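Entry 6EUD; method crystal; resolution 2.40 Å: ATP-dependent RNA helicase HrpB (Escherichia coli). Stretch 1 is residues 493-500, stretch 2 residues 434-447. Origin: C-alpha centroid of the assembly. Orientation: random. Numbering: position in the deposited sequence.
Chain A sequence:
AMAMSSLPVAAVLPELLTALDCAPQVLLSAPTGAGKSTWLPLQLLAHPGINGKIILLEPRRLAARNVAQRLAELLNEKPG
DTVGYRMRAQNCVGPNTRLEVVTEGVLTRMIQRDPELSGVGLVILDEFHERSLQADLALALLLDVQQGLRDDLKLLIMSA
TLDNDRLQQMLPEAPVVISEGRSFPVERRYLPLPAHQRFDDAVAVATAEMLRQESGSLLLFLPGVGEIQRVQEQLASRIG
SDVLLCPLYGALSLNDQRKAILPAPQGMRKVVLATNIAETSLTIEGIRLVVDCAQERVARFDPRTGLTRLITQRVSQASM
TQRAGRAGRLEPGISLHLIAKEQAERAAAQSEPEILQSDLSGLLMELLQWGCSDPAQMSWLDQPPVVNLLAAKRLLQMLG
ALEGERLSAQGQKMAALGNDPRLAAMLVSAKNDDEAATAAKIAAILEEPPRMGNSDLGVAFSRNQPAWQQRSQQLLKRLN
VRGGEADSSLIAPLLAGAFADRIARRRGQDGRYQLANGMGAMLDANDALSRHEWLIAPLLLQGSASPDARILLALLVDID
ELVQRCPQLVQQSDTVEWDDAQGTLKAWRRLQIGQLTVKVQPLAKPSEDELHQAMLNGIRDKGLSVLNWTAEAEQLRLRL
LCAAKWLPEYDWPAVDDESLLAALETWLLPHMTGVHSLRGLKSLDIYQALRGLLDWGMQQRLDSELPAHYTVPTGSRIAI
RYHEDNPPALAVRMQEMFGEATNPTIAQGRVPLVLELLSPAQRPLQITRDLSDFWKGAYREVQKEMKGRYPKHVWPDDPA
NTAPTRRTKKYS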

ATOM      1  N   PRO A 493     -20.578  15.141 -15.006  1.00 38.25           N
ATOM      2  CA  PRO A 493     -19.376  15.960 -14.773  1.00 40.84           C
ATOM      3  C   PRO A 493     -18.848  15.913 -13.323  1.00 42.45           C
ATOM      4  O   PRO A 493     -17.634  15.975 -13.128  1.00 45.91           O
ATOM      5  CB  PRO A 493     -19.832  17.367 -15.152  1.00 39.26           C
ATOM      6  CG  PRO A 493     -21.328  17.332 -15.020  1.00 41.48           C
ATOM      7  CD  PRO A 493     -21.750  15.953 -15.382  1.00 39.21           C
ATOM      8  N   LEU A 494     -19.724  15.769 -12.335  1.00 39.04           N
ATOM      9  CA  LEU A 494     -19.289  15.561 -10.945  1.00 37.33           C
ATOM     10  C   LEU A 494     -18.460  14.283 -10.772  1.00 36.90           C
ATOM     11  O   LEU A 494     -17.414  14.278 -10.116  1.00 41.11           O
ATOM     12  CB  LEU A 494     -20.507  15.510 -10.026  1.00 37.33           C
ATOM     13  CG  LEU A 494     -21.262  16.835  -9.890  1.00 36.52           C
ATOM     14  CD1 LEU A 494     -22.615  16.570  -9.286  1.00 35.04           C
ATOM     15  CD2 LEU A 494     -20.477  17.801  -9.025  1.00 36.63           C
ATOM     16  N   LEU A 495     -18.936  13.198 -11.363  1.00 31.85           N
ATOM     17  CA  LEU A 495     -18.208  11.948 -11.347  1.00 38.62           C
ATOM     18  C   LEU A 495     -16.882  12.037 -12.090  1.00 41.78           C
ATOM     19  O   LEU A 495     -15.858  11.544 -11.611  1.00 44.63           O
ATOM     20  CB  LEU A 495     -19.039  10.838 -11.976  1.00 40.14           C
ATOM     21  CG  LEU A 495     -20.007  10.020 -11.140  1.00 38.17           C
ATOM     22  CD1 LEU A 495     -20.380   8.768 -11.941  1.00 35.87           C
ATOM     23  CD2 LEU A 495     -19.425   9.656  -9.778  1.00 34.49           C
ATOM     24  N   ALA A 496     -16.930  12.640 -13.274  1.00 40.98           N
ATOM     25  CA  ALA A 496     -15.759  12.808 -14.133  1.00 42.27           C
ATOM     26  C   ALA A 496     -14.562  13.373 -13.373  1.00 44.34           C
ATOM     27  O   ALA A 496     -13.443  12.928 -13.583  1.00 49.93           O
ATOM     28  CB  ALA A 496     -16.093  13.713 -15.326  1.00 39.46           C
ATOM     29  N   GLY A 497     -14.801  14.337 -12.486  1.00 38.58           N
ATOM     30  CA  GLY A 497     -13.729  14.941 -11.717  1.00 37.57           C
ATOM     31  C   GLY A 497     -13.088  13.976 -10.732  1.00 40.96           C
ATOM     32  O   GLY A 497     -11.864  13.819 -10.708  1.00 45.30           O
ATOM     33  N   ALA A 498     -13.921  13.301  -9.941  1.00 33.51           N
ATOM     34  CA  ALA A 498     -13.433  12.474  -8.851  1.00 32.91           C
ATOM     35  C   ALA A 498     -13.096  11.037  -9.269  1.00 32.05           C
ATOM     36  O   ALA A 498     -12.439  10.320  -8.525  1.00 32.70           O
ATOM     37  CB  ALA A 498     -14.453  12.460  -7.725  1.00 25.57           C
ATOM     38  N   PHE A 499     -13.550  10.613 -10.445  1.00 29.79           N
ATOM     39  CA  PHE A 499     -13.277   9.259 -10.914  1.00 29.67           C
ATOM     40  C   PHE A 499     -12.792   9.231 -12.356  1.00 36.06           C
ATOM     41  O   PHE A 499     -13.132   8.318 -13.104  1.00 39.03           O
ATOM     42  CB  PHE A 499     -14.526   8.398 -10.779  1.00 29.80           C
ATOM     43  CG  PHE A 499     -15.058   8.326  -9.377  1.00 32.61           C
ATOM     44  CD1 PHE A 499     -15.977   9.258  -8.917  1.00 31.66           C
ATOM     45  CD2 PHE A 499     -14.620   7.341  -8.507  1.00 31.51           C
ATOM     46  CE1 PHE A 499     -16.458   9.186  -7.625  1.00 29.75           C
ATOM     47  CE2 PHE A 499     -15.096   7.266  -7.203  1.00 28.06           C
ATOM     48  CZ  PHE A 499     -16.017   8.181  -6.765  1.00 28.74           C
ATOM     49  N   ALA A 500     -12.003  10.231 -12.748  1.00 37.85           N
ATOM     50  CA  ALA A 500     -11.505  10.335 -14.126  1.00 35.15           C
ATOM     51  C   ALA A 500     -10.740   9.083 -14.589  1.00 35.05           C
ATOM     52  O   ALA A 500     -10.852   8.669 -15.739  1.00 38.29           O
ATOM     53  CB  ALA A 500     -10.629  11.552 -14.260  1.00 31.60           C
TER
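Stretch 2 (434-447) DEAATAAKIAAILE

One leucine supplies most of stretch 1's share of this contact: Leu-494 has 89 Å² covered by stretch 2, far more than any other residue, and its tip reaches past side chains to the helix backbone, with CD1 of Leu-494 3.5 Å from the carbonyl O of Glu-435. No hydrogen bond crosses between the two stretches, and the surface buried is modest, 273 Å² with both sides summed. Stretch 2 is helical throughout, from Asp-434 to Glu-447, in a helix that begins earlier in the chain. Stretch 1 continues a helix as far as Ala-498, and Phe-499 is the first residue to leave helical phi/psi, at -133/36. The two helices run obliquely, with an angle of 61° between their N-to-C directions (signed crossing angle -61°) and axes no closer than 10.7 Å. The backbones come nearest at Leu-494 and Ala-439, whose CA atoms are 6.8 Å apart.

At this point Leu-494, with chi1 m and chi2 t, points toward stretch 2 and lays CD1 over one turn of its helix. The same Leu-494 CD1 lies 3.9 Å from the backbone N of Ala-439, 4.1 Å from Ala-439 CB and 4.0 Å from Thr-438 CG2. The O of Glu-435 and the N of Ala-439 are already joined by an i to i+4 hydrogen bond of 2.9 Å, so the methyl packs beside a backbone pair that is internally satisfied. The CA-to-CB bond of Ala-439 points sideways, and the leucine methyl lies near both its N and its CB. Thr-438 offers its methyl here, while its hydroxyl turns back along its own helix: Thr-438 OG1 donates to Asp-434 O at 2.8 Å. Glu-435 also has its CB directed toward stretch 1, but its carboxylate stays at the limit of contact, with OE1 of Glu-435 4.5 Å from Leu-494 CD2; OE1 finds a hydrogen bond elsewhere in the structure.

Farther along stretch 2 the contact becomes purely apolar. The CA-to-CB bond of Leu-495 points sideways to stretch 2, yet the end of the side chain comes nearer, and CD2 of Leu-495 sits 4.1 Å from Ile-442 CG2 and 4.4 Å from Leu-446 CD1. Phe-499 follows one turn later, its N held by the O of Leu-495 at 2.7 Å; its CA-to-CB bond points toward stretch 2, and Phe-499 CZ lies 3.9 Å from Leu-446 CD1. That methyl approaches the ring obliquely. Leu-446 CD1 therefore touches both Leu-495 and Phe-499.

The order of partners gives the direction: Leu-494 meets Glu-435, Thr-438 and Ala-439, Leu-495 meets Ile-442 and Leu-446, and Phe-499 meets Leu-446. Both chains thus advance the same way along the contact. On stretch 2 Glu-435, Ala-439, Ile-442 and Leu-446 follow at steps of four, three and four, the spacing of one side of a helix, with Thr-438 next to Ala-439, whereas Ala-440 and Ala-444 are out of reach. Gly-497 and Ala-496 of stretch 1 likewise take no part.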

ATOM      1  N   ASP A 434     -27.645  22.898  -6.608  1.00 39.04           N
ATOM      2  CA  ASP A 434     -28.272  21.771  -7.297  1.00 37.02           C
ATOM      3  C   ASP A 434     -27.229  20.698  -7.599  1.00 34.56           C
ATOM      4  O   ASP A 434     -27.468  19.506  -7.411  1.00 31.64           O
ATOM      5  CB  ASP A 434     -28.979  22.247  -8.579  1.00 40.37           C
ATOM      6  CG  ASP A 434     -30.276  23.037  -8.283  1.00 49.00           C
ATOM      7  OD1 ASP A 434     -30.751  23.039  -7.125  1.00 47.96           O
ATOM      8  OD2 ASP A 434     -30.840  23.652  -9.212  1.00 56.22           O
ATOM      9  N   GLU A 435     -26.057  21.130  -8.054  1.00 37.49           N
ATOM     10  CA  GLU A 435     -24.921  20.226  -8.207  1.00 36.71           C
ATOM     11  C   GLU A 435     -24.532  19.668  -6.852  1.00 34.44           C
ATOM     12  O   GLU A 435     -24.151  18.504  -6.743  1.00 34.00           O
ATOM     13  CB  GLU A 435     -23.723  20.930  -8.852  1.00 38.46           C
ATOM     14  CG  GLU A 435     -23.887  21.157 -10.353  1.00 45.66           C
ATOM     15  CD  GLU A 435     -22.646  21.724 -11.033  1.00 54.78           C
ATOM     16  OE1 GLU A 435     -21.611  21.930 -10.360  1.00 56.39           O
ATOM     17  OE2 GLU A 435     -22.719  21.981 -12.257  1.00 60.99           O
ATOM     18  N   ALA A 436     -24.641  20.491  -5.813  1.00 30.46           N
ATOM     19  CA  ALA A 436     -24.319  20.021  -4.470  1.00 30.48           C
ATOM     20  C   ALA A 436     -25.230  18.855  -4.057  1.00 32.91           C
ATOM     21  O   ALA A 436     -24.725  17.790  -3.663  1.00 32.39           O
ATOM     22  CB  ALA A 436     -24.411  21.151  -3.470  1.00 31.40           C
ATOM     23  N   ALA A 437     -26.551  19.055  -4.144  1.00 31.38           N
ATOM     24  CA  ALA A 437     -27.515  18.022  -3.761  1.00 34.10           C
ATOM     25  C   ALA A 437     -27.316  16.748  -4.599  1.00 37.01           C
ATOM     26  O   ALA A 437     -27.453  15.630  -4.100  1.00 37.18           O
ATOM     27  CB  ALA A 437     -28.939  18.536  -3.909  1.00 36.69           C
ATOM     28  N   THR A 438     -26.981  16.923  -5.873  1.00 35.88           N
ATOM     29  CA  THR A 438     -26.694  15.784  -6.735  1.00 37.33           C
ATOM     30  C   THR A 438     -25.463  15.017  -6.227  1.00 34.86           C
ATOM     31  O   THR A 438     -25.499  13.790  -6.076  1.00 32.47           O
ATOM     32  CB  THR A 438     -26.474  16.229  -8.198  1.00 38.08           C
ATOM     33  OG1 THR A 438     -27.612  16.985  -8.648  1.00 39.62           O
ATOM     34  CG2 THR A 438     -26.274  15.018  -9.094  1.00 35.79           C
ATOM     35  N   ALA A 439     -24.383  15.747  -5.963  1.00 30.64           N
ATOM     36  CA  ALA A 439     -23.163  15.150  -5.431  1.00 29.29           C
ATOM     37  C   ALA A 439     -23.404  14.405  -4.108  1.00 32.07           C
ATOM     38  O   ALA A 439     -22.832  13.343  -3.884  1.00 35.32           O
ATOM     39  CB  ALA A 439     -22.067  16.231  -5.246  1.00 29.52           C
ATOM     40  N   ALA A 440     -24.259  14.945  -3.245  1.00 33.13           N
ATOM     41  CA  ALA A 440     -24.462  14.388  -1.905  1.00 32.73           C
ATOM     42  C   ALA A 440     -25.162  13.040  -1.976  1.00 35.46           C
ATOM     43  O   ALA A 440     -24.839  12.106  -1.223  1.00 37.36           O
ATOM     44  CB  ALA A 440     -25.268  15.357  -1.034  1.00 29.52           C
ATOM     45  N   LYS A 441     -26.135  12.952  -2.871  1.00 34.58           N
ATOM     46  CA  LYS A 441     -26.853  11.711  -3.085  1.00 36.10           C
ATOM     47  C   LYS A 441     -25.932  10.652  -3.696  1.00 32.94           C
ATOM     48  O   LYS A 441     -25.892   9.505  -3.231  1.00 27.04           O
ATOM     49  CB  LYS A 441     -28.069  11.935  -3.984  1.00 39.88           C
ATOM     50  CG  LYS A 441     -28.782  10.638  -4.322  1.00 43.78           C
ATOM     51  CD  LYS A 441     -30.280  10.763  -4.210  1.00 52.52           C
ATOM     52  CE  LYS A 441     -30.882   9.379  -4.155  1.00 55.51           C
ATOM     53  NZ  LYS A 441     -32.362   9.437  -4.090  1.00 59.63           N
ATOM     54  N   ILE A 442     -25.189  11.038  -4.730  1.00 27.73           N
ATOM     55  CA  ILE A 442     -24.222  10.117  -5.333  1.00 30.98           C
ATOM     56  C   ILE A 442     -23.278   9.575  -4.271  1.00 33.65           C
ATOM     57  O   ILE A 442     -22.978   8.378  -4.234  1.00 36.61           O
ATOM     58  CB  ILE A 442     -23.397  10.788  -6.440  1.00 31.03           C
ATOM     59  CG1 ILE A 442     -24.285  11.082  -7.658  1.00 37.01           C
ATOM     60  CG2 ILE A 442     -22.217   9.901  -6.842  1.00 30.78           C
ATOM     61  CD1 ILE A 442     -24.768   9.825  -8.399  1.00 39.43           C
ATOM     62  N   ALA A 443     -22.830  10.464  -3.393  1.00 35.27           N
ATOM     63  CA  ALA A 443     -21.869  10.106  -2.368  1.00 35.23           C
ATOM     64  C   ALA A 443     -22.485   9.139  -1.361  1.00 34.19           C
ATOM     65  O   ALA A 443     -21.841   8.185  -0.930  1.00 36.33           O
ATOM     66  CB  ALA A 443     -21.350  11.359  -1.671  1.00 31.91           C
ATOM     67  N   ALA A 444     -23.735   9.373  -0.991  1.00 32.09           N
ATOM     68  CA  ALA A 444     -24.364   8.500  -0.017  1.00 33.67           C
ATOM     69  C   ALA A 444     -24.523   7.100  -0.632  1.00 34.50           C
ATOM     70  O   ALA A 444     -24.312   6.089   0.033  1.00 38.49           O
ATOM     71  CB  ALA A 444     -25.704   9.071   0.442  1.00 32.02           C
ATOM     72  N   ILE A 445     -24.849   7.053  -1.917  1.00 29.85           N
ATOM     73  CA  ILE A 445     -24.928   5.791  -2.639  1.00 34.02           C
ATOM     74  C   ILE A 445     -23.596   5.034  -2.677  1.00 37.71           C
ATOM     75  O   ILE A 445     -23.542   3.854  -2.331  1.00 35.14           O
ATOM     76  CB  ILE A 445     -25.405   6.011  -4.085  1.00 33.03           C
ATOM     77  CG1 ILE A 445     -26.825   6.559  -4.066  1.00 26.60           C
ATOM     78  CG2 ILE A 445     -25.343   4.693  -4.868  1.00 27.23           C
ATOM     79  CD1 ILE A 445     -27.344   6.908  -5.419  1.00 38.25           C
ATOM     80  N   LEU A 446     -22.525   5.697  -3.111  1.00 39.59           N
ATOM     81  CA  LEU A 446     -21.216   5.030  -3.209  1.00 34.79           C
ATOM     82  C   LEU A 446     -20.671   4.552  -1.845  1.00 35.80           C
ATOM     83  O   LEU A 446     -19.939   3.569  -1.781  1.00 38.62           O
ATOM     84  CB  LEU A 446     -20.213   5.962  -3.913  1.00 28.11           C
ATOM     85  CG  LEU A 446     -20.590   6.203  -5.382  1.00 27.64           C
ATOM     86  CD1 LEU A 446     -19.684   7.218  -6.091  1.00 29.05           C
ATOM     87  CD2 LEU A 446     -20.584   4.885  -6.145  1.00 27.22           C
ATOM     88  N   GLU A 447     -21.046   5.232  -0.759  1.00 40.35           N
ATOM     89  CA  GLU A 447     -20.716   4.800   0.611  1.00 41.19           C
ATOM     90  C   GLU A 447     -21.495   3.559   1.082  1.00 45.62           C
ATOM     91  O   GLU A 447     -20.997   2.766   1.881  1.00 43.28           O
ATOM     92  CB  GLU A 447     -20.979   5.943   1.604  1.00 37.53           C
ATOM     93  CG  GLU A 447     -19.960   7.041   1.579  1.00 38.84           C
ATOM     94  CD  GLU A 447     -20.265   8.189   2.549  1.00 45.77           C
ATOM     95  OE1 GLU A 447     -21.298   8.177   3.282  1.00 44.09           O
ATOM     96  OE2 GLU A 447     -19.435   9.120   2.574  1.00 46.18           O
TER